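Local coordinates for protein DOA1 (Saccharomyces cerevisiae, PDB 3ODT) that folds into a seven-bladed WD40 beta-propeller that probably binds ubiquitin and takes part in regulating the turnover of F-box proteins, at residues V261-P265 with V289-S293; T13-H17 with V41-S45; V240-E244 with W270-C274. Numbering follows the deposited sequence.

Contact 1. Residues V261-P265 with V289-S293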
loop_
_atom_site.group_PDB
_atom_site.type_symbol
_atom_site.label_atom_id
_atom_site.label_comp_id
_atom_site.label_asym_id
_atom_site.label_seq_id
_atom_site.Cartn_x
_atom_site.Cartn_y
_atom_site.Cartn_z
ATOM N N VAL A 261 -0.032 5.194 -19.145
ATOM C CA VAL A 261 -0.943 4.116 -18.769
ATOM C C VAL A 261 -0.310 2.816 -19.190
ATOM O O VAL A 261 -0.010 2.604 -20.367
ATOM C CB VAL A 261 -2.296 4.251 -19.450
ATOM C CG1 VAL A 261 -3.219 3.065 -19.101
ATOM C CG2 VAL A 261 -2.936 5.570 -19.097
ATOM N N ILE A 262 -0.112 1.950 -18.213
ATOM C CA ILE A 262 0.404 0.604 -18.429
ATOM C C ILE A 262 -0.740 -0.386 -18.219
ATOM O O ILE A 262 -1.371 -0.435 -17.153
ATOM C CB ILE A 262 1.526 0.259 -17.426
ATOM C CG1 ILE A 262 2.727 1.189 -17.596
ATOM C CG2 ILE A 262 2.005 -1.170 -17.600
ATOM C CD1 ILE A 262 3.698 1.154 -16.456
ATOM N N THR A 263 -1.062 -1.125 -19.260
ATOM C CA THR A 263 -2.154 -2.064 -19.226
ATOM C C THR A 263 -1.579 -3.461 -19.137
ATOM O O THR A 263 -0.713 -3.830 -19.910
ATOM C CB THR A 263 -3.032 -1.938 -20.454
ATOM O OG1 THR A 263 -3.555 -0.607 -20.524
ATOM C CG2 THR A 263 -4.188 -2.928 -20.376
ATOM N N LEU A 264 -2.041 -4.209 -18.148
ATOM C CA LEU A 264 -1.556 -5.560 -17.891
ATOM C C LEU A 264 -2.636 -6.616 -18.088
ATOM O O LEU A 264 -3.814 -6.318 -17.914
ATOM C CB LEU A 264 -1.068 -5.634 -16.448
ATOM C CG LEU A 264 0.123 -4.712 -16.127
ATOM C CD1 LEU A 264 0.453 -4.779 -14.669
ATOM C CD2 LEU A 264 1.351 -5.089 -16.917
ATOM N N PRO A 265 -2.222 -7.859 -18.425
ATOM C CA PRO A 265 -3.176 -8.947 -18.687
ATOM C C PRO A 265 -3.612 -9.620 -17.379
ATOM O O PRO A 265 -3.434 -10.832 -17.186
ATOM C CB PRO A 265 -2.379 -9.912 -19.587
ATOM C CG PRO A 265 -0.945 -9.740 -19.109
ATOM C CD PRO A 265 -0.829 -8.266 -18.722
ATOM N N VAL A 289 4.258 -10.647 -9.559
ATOM C CA VAL A 289 4.864 -9.369 -9.227
ATOM C C VAL A 289 5.625 -8.908 -10.479
ATOM O O VAL A 289 6.273 -9.714 -11.158
ATOM C CB VAL A 289 5.821 -9.530 -8.026
ATOM C CG1 VAL A 289 6.524 -8.230 -7.762
ATOM C CG2 VAL A 289 5.079 -10.014 -6.769
ATOM N N ARG A 290 5.542 -7.621 -10.788
ATOM C CA ARG A 290 6.337 -7.049 -11.883
ATOM C C ARG A 290 7.104 -5.834 -11.387
ATOM O O ARG A 290 6.695 -5.178 -10.438
ATOM C CB ARG A 290 5.436 -6.641 -13.052
ATOM C CG ARG A 290 4.754 -7.787 -13.791
ATOM C CD ARG A 290 3.835 -7.175 -14.820
ATOM N NE ARG A 290 3.206 -8.153 -15.701
ATOM C CZ ARG A 290 2.107 -8.852 -15.414
ATOM N NH1 ARG A 290 1.527 -8.757 -14.219
ATOM N NH2 ARG A 290 1.590 -9.665 -16.326
ATOM N N ILE A 291 8.260 -5.583 -11.995
ATOM C CA ILE A 291 9.028 -4.381 -11.726
ATOM C C ILE A 291 9.149 -3.641 -13.040
ATOM O O ILE A 291 9.440 -4.261 -14.068
ATOM C CB ILE A 291 10.400 -4.718 -11.167
ATOM C CG1 ILE A 291 10.231 -5.478 -9.846
ATOM C CG2 ILE A 291 11.207 -3.474 -10.964
ATOM C CD1 ILE A 291 11.491 -5.937 -9.303
ATOM N N PHE A 292 8.828 -2.359 -13.013
ATOM C CA PHE A 292 8.984 -1.469 -14.165
ATOM C C PHE A 292 10.051 -0.420 -13.871
ATOM O O PHE A 292 10.195 -0.007 -12.734
ATOM C CB PHE A 292 7.646 -0.768 -14.461
ATOM C CG PHE A 292 6.624 -1.680 -15.049
ATOM C CD1 PHE A 292 5.855 -2.487 -14.232
ATOM C CD2 PHE A 292 6.444 -1.744 -16.414
ATOM C CE1 PHE A 292 4.927 -3.356 -14.775
ATOM C CE2 PHE A 292 5.522 -2.624 -16.961
ATOM C CZ PHE A 292 4.774 -3.427 -16.146
ATOM N N SER A 293 10.764 0.022 -14.910
ATOM C CA SER A 293 11.818 0.996 -14.765
ATOM C C SER A 293 11.841 1.975 -15.921
ATOM O O SER A 293 11.491 1.630 -17.050
ATOM C CB SER A 293 13.165 0.283 -14.675
ATOM O OG SER A 293 14.206 1.196 -14.376
#
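This is a face-to-face joint between two neighbouring blades of the WD40 propeller. Residues 261-265 run off the outermost strand of one blade. Residues 289-293 form a strand inside the next blade, the one that strand 9-14 completes. The backbones stay well apart, I262 CA lying 9.8 Å from F292 CA, so side chains alone bridge the gap and no hydrogen bond crosses it. V289 comes first. Its side chain turns to the other face of the sheet, while its backbone bonds to L14 of strand 9-14. R290 points across the gap. L264 CD2 lies over one face of its guanidinium, 3.8 Å from R290 NE, and P265 CD is 3.7 Å from R290 NH2. These are van der Waals contacts: the charge of R290 is met by a salt bridge to D286. I291 turns to the other face, and its backbone bonds to S11. F292 then fills the space opposite I262 and L264, in line with the tryptophan that often ends this strand in WD repeats. L264 CD2 meets the ring at its edge, 3.9 Å from F292 CZ. I262 covers a face in a CH-pi contact, with I262 CD1 4.3 Å from the centroid of the F292 ring.

Contact 2. Residues T13-H17 with V41-S45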
loop_
_atom_site.group_PDB
_atom_site.type_symbol
_atom_site.label_atom_id
_atom_site.label_comp_id
_atom_site.label_asym_id
_atom_site.label_seq_id
_atom_site.Cartn_x
_atom_site.Cartn_y
_atom_site.Cartn_z
ATOM N N THR A 13 9.687 -9.859 -14.397
ATOM C CA THR A 13 8.499 -10.579 -14.019
ATOM C C THR A 13 8.885 -11.626 -12.979
ATOM O O THR A 13 9.749 -12.477 -13.211
ATOM C CB THR A 13 7.870 -11.247 -15.231
ATOM O OG1 THR A 13 7.618 -10.250 -16.219
ATOM C CG2 THR A 13 6.573 -11.903 -14.837
ATOM N N LEU A 14 8.259 -11.519 -11.820
ATOM C CA LEU A 14 8.584 -12.301 -10.656
ATOM C C LEU A 14 7.440 -13.293 -10.416
ATOM O O LEU A 14 6.377 -12.946 -9.887
ATOM C CB LEU A 14 8.768 -11.387 -9.458
ATOM C CG LEU A 14 10.141 -10.675 -9.330
ATOM C CD1 LEU A 14 10.611 -10.028 -10.641
ATOM C CD2 LEU A 14 10.085 -9.620 -8.235
ATOM N N LYS A 15 7.711 -14.539 -10.785
ATOM C CA LYS A 15 6.755 -15.624 -10.785
ATOM C C LYS A 15 6.994 -16.536 -9.575
ATOM O O LYS A 15 8.116 -16.880 -9.284
ATOM C CB LYS A 15 6.914 -16.414 -12.094
ATOM C CG LYS A 15 5.945 -17.560 -12.272
ATOM C CD LYS A 15 6.100 -18.254 -13.609
ATOM C CE LYS A 15 4.988 -19.347 -13.776
ATOM N NZ LYS A 15 5.005 -20.144 -15.044
ATOM N N GLY A 16 5.927 -16.901 -8.879
ATOM C CA GLY A 16 6.030 -17.841 -7.784
ATOM C C GLY A 16 4.739 -17.960 -6.989
ATOM O O GLY A 16 4.384 -19.049 -6.538
ATOM N N HIS A 17 4.036 -16.849 -6.792
ATOM C CA HIS A 17 2.789 -16.925 -6.061
ATOM C C HIS A 17 1.758 -17.756 -6.826
ATOM O O HIS A 17 1.687 -17.717 -8.054
ATOM C CB HIS A 17 2.229 -15.520 -5.800
ATOM C CG HIS A 17 2.917 -14.783 -4.695
ATOM N ND1 HIS A 17 2.872 -15.207 -3.390
ATOM C CD2 HIS A 17 3.683 -13.662 -4.708
ATOM C CE1 HIS A 17 3.541 -14.357 -2.632
ATOM N NE2 HIS A 17 4.054 -13.422 -3.413
ATOM N N VAL A 41 4.477 -15.061 2.182
ATOM C CA VAL A 41 5.270 -13.833 2.059
ATOM C C VAL A 41 6.505 -14.253 1.288
ATOM O O VAL A 41 7.181 -15.196 1.686
ATOM C CB VAL A 41 5.751 -13.329 3.419
ATOM C CG1 VAL A 41 6.544 -12.031 3.259
ATOM C CG2 VAL A 41 4.576 -13.138 4.369
ATOM N N ARG A 42 6.794 -13.570 0.193
ATOM C CA ARG A 42 7.984 -13.823 -0.603
ATOM C C ARG A 42 8.896 -12.636 -0.645
ATOM O O ARG A 42 8.456 -11.491 -0.772
ATOM C CB ARG A 42 7.587 -14.249 -2.006
ATOM C CG ARG A 42 6.928 -15.584 -1.982
ATOM C CD ARG A 42 6.430 -15.993 -3.321
ATOM N NE ARG A 42 5.397 -17.006 -3.125
ATOM C CZ ARG A 42 5.483 -18.273 -3.475
ATOM N NH1 ARG A 42 6.565 -18.757 -4.045
ATOM N NH2 ARG A 42 4.453 -19.046 -3.231
ATOM N N LEU A 43 10.177 -12.933 -0.502
ATOM C CA LEU A 43 11.263 -11.974 -0.618
ATOM C C LEU A 43 11.981 -12.271 -1.916
ATOM O O LEU A 43 12.432 -13.413 -2.160
ATOM C CB LEU A 43 12.217 -12.120 0.556
ATOM C CG LEU A 43 13.426 -11.204 0.500
ATOM C CD1 LEU A 43 13.014 -9.738 0.597
ATOM C CD2 LEU A 43 14.368 -11.563 1.634
ATOM N N TRP A 44 12.076 -11.244 -2.749
ATOM C CA TRP A 44 12.704 -11.346 -4.054
ATOM C C TRP A 44 13.980 -10.514 -3.999
ATOM O O TRP A 44 13.943 -9.336 -3.599
ATOM C CB TRP A 44 11.755 -10.808 -5.140
ATOM C CG TRP A 44 10.346 -11.358 -5.094
ATOM C CD1 TRP A 44 9.302 -10.883 -4.353
ATOM C CD2 TRP A 44 9.810 -12.432 -5.886
ATOM N NE1 TRP A 44 8.176 -11.620 -4.587
ATOM C CE2 TRP A 44 8.456 -12.565 -5.541
ATOM C CE3 TRP A 44 10.352 -13.309 -6.819
ATOM C CZ2 TRP A 44 7.648 -13.535 -6.089
ATOM C CZ3 TRP A 44 9.536 -14.273 -7.381
ATOM C CH2 TRP A 44 8.199 -14.387 -7.005
ATOM N N SER A 45 15.096 -11.137 -4.370
ATOM C CA SER A 45 16.408 -10.509 -4.368
ATOM C C SER A 45 17.002 -10.491 -5.729
ATOM O O SER A 45 16.951 -11.496 -6.450
ATOM C CB SER A 45 17.356 -11.284 -3.452
ATOM O OG SER A 45 16.762 -11.382 -2.188
#
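Two CH-pi contacts hold these segments together. L14 lies over the indole of W44, with L14 CB 3.6 Å from the centroid of the six-membered ring. R42 lays its aliphatic part on the imidazole of H17, with R42 CD 3.5 Å from that ring's centroid. Apolar packing adds to the first pair, as L14 CD2 approaches W44 CG at 3.6 Å. At the indole edge the fit is backbone to ring: K15 O is 3.4 Å from W44 CH2. G16 packs closely here, and a CB on it would come within 3.2 Å of both R42 NH1 and W44 CH2. G16 and H17 are the GH pair of a WD40 repeat, and W44 is its tryptophan. Polar links run through residues between the segments. H17 NE2 and W44 NE1 both hydrogen-bond to S34 OG, and H17 ND1 bonds to D38, completing the His-Ser-Asp-Trp tetrad of the family. R42 makes a salt bridge to D38 and a hydrogen bond from R42 NE to T40 OG1.

Contact 3. Residues V240-E244 with W270-C274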
loop_
_atom_site.group_PDB
_atom_site.type_symbol
_atom_site.label_atom_id
_atom_site.label_comp_id
_atom_site.label_asym_id
_atom_site.label_seq_id
_atom_site.Cartn_x
_atom_site.Cartn_y
_atom_site.Cartn_z
ATOM N N VAL A 240 1.770 7.336 -8.599
ATOM C CA VAL A 240 1.504 6.069 -9.265
ATOM C C VAL A 240 0.243 5.452 -8.660
ATOM O O VAL A 240 0.071 5.426 -7.439
ATOM C CB VAL A 240 2.679 5.085 -9.164
ATOM C CG1 VAL A 240 2.984 4.704 -7.745
ATOM C CG2 VAL A 240 2.366 3.851 -9.966
ATOM N N SER A 241 -0.658 5.026 -9.516
ATOM C CA SER A 241 -1.903 4.417 -9.087
ATOM C C SER A 241 -2.145 3.118 -9.839
ATOM O O SER A 241 -1.558 2.892 -10.908
ATOM C CB SER A 241 -3.072 5.360 -9.353
ATOM O OG SER A 241 -3.279 5.595 -10.753
ATOM N N CYS A 242 -3.025 2.292 -9.308
ATOM C CA CYS A 242 -3.441 1.087 -9.994
ATOM C C CYS A 242 -4.822 0.669 -9.557
ATOM O O CYS A 242 -5.314 1.065 -8.494
ATOM C CB CYS A 242 -2.446 -0.049 -9.740
ATOM S SG CYS A 242 -2.427 -0.695 -8.056
ATOM N N GLY A 243 -5.469 -0.166 -10.367
ATOM C CA GLY A 243 -6.778 -0.636 -9.983
ATOM C C GLY A 243 -7.412 -1.697 -10.863
ATOM O O GLY A 243 -6.765 -2.499 -11.542
ATOM N N GLU A 244 -8.726 -1.684 -10.799
ATOM C CA GLU A 244 -9.552 -2.728 -11.312
ATOM C C GLU A 244 -9.649 -2.712 -12.847
ATOM O O GLU A 244 -10.033 -3.704 -13.468
ATOM C CB GLU A 244 -10.922 -2.619 -10.621
ATOM C CG GLU A 244 -11.946 -3.709 -10.973
ATOM C CD GLU A 244 -11.407 -5.125 -10.813
ATOM O OE1 GLU A 244 -10.738 -5.416 -9.801
ATOM O OE2 GLU A 244 -11.697 -5.957 -11.695
ATOM N N TRP A 270 -3.703 -4.947 -7.806
ATOM C CA TRP A 270 -3.995 -4.700 -6.404
ATOM C C TRP A 270 -3.105 -3.688 -5.702
ATOM O O TRP A 270 -3.540 -3.026 -4.761
ATOM C CB TRP A 270 -3.963 -6.007 -5.612
ATOM C CG TRP A 270 -4.985 -6.964 -6.042
ATOM C CD1 TRP A 270 -4.789 -8.170 -6.640
ATOM C CD2 TRP A 270 -6.398 -6.794 -5.915
ATOM N NE1 TRP A 270 -6.003 -8.767 -6.902
ATOM C CE2 TRP A 270 -7.004 -7.939 -6.467
ATOM C CE3 TRP A 270 -7.203 -5.776 -5.409
ATOM C CZ2 TRP A 270 -8.380 -8.102 -6.514
ATOM C CZ3 TRP A 270 -8.584 -5.945 -5.439
ATOM C CH2 TRP A 270 -9.155 -7.086 -6.019
ATOM N N SER A 271 -1.839 -3.654 -6.097
ATOM C CA SER A 271 -0.866 -2.917 -5.307
ATOM C C SER A 271 0.316 -2.447 -6.142
ATOM O O SER A 271 0.755 -3.116 -7.090
ATOM C CB SER A 271 -0.354 -3.839 -4.190
ATOM O OG SER A 271 0.573 -3.156 -3.345
ATOM N N VAL A 272 0.781 -1.256 -5.804
ATOM C CA VAL A 272 2.050 -0.722 -6.289
ATOM C C VAL A 272 2.872 -0.188 -5.134
ATOM O O VAL A 272 2.332 0.211 -4.077
ATOM C CB VAL A 272 1.852 0.429 -7.301
ATOM C CG1 VAL A 272 1.300 -0.115 -8.619
ATOM C CG2 VAL A 272 0.878 1.484 -6.741
ATOM N N ASP A 273 4.183 -0.212 -5.325
ATOM C CA ASP A 273 5.100 0.490 -4.438
ATOM C C ASP A 273 6.265 0.965 -5.285
ATOM O O ASP A 273 6.445 0.510 -6.404
ATOM C CB ASP A 273 5.567 -0.401 -3.290
ATOM C CG ASP A 273 6.074 0.403 -2.078
ATOM O OD1 ASP A 273 5.487 1.442 -1.796
ATOM O OD2 ASP A 273 7.018 -0.006 -1.409
ATOM N N CYS A 274 7.013 1.908 -4.717
ATOM C CA CYS A 274 8.113 2.599 -5.392
ATOM C C CYS A 274 9.467 2.363 -4.695
ATOM O O CYS A 274 9.630 2.646 -3.503
ATOM C CB CYS A 274 7.825 4.116 -5.450
ATOM S SG CYS A 274 6.252 4.568 -6.312
#
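Two strands from different sheets run nearly antiparallel here, yet no hydrogen bond joins the two segments. The axes of 240-243 and 270-274 approach to 6.4 Å at an angle of 166°. Small side chains from alternate residues fill the gap. C242 takes the middle: its SG sits 3.8 Å from V272 CG1 and 3.6 Å from the backbone S271 N. V240 packs beside it, with V240 CG1 4.0 Å from V272 CG2 and 3.6 Å from C274 SG in the conformer given. At the other end E244 OE1 is 4.4 Å from W270 CH2, a loose approach. The carboxylate of E244 bonds to Y229 and S268, while the W270 ring stacks with Y229 and W270 NE1 bonds to D20, a calcium ligand. W270 and S271 both face G283 in a classic beta bulge. C230, V248 and V282 add apolar cover. The second strand of one blade packs on the innermost strand of the next, as between adjacent blades of a WD40 beta-propeller.

How the contacts relate
All three contacts join neighbouring blades, contacts 1 and 3 the same two. Contact 3 lies near the axis, its centre about 8 Å from that of the chain; the centres of contacts 1 and 2 lie about 16 and 17 Å out. Contact 1 is buried, though far out; the others are partly buried. Small valines and cysteines suit the close packing near the axis, whereas wider outer gaps take rings and arginines. Contacts 1 and 2 are equivalent joints, L264, R290 and F292 matching L14, R42 and W44, but contact 1 has no glycine-histidine pair. They meet where L14 N probably hydrogen-bonds to V289 O at 2.8 Å. There strand 9-14 completes the last blade and closes the ring.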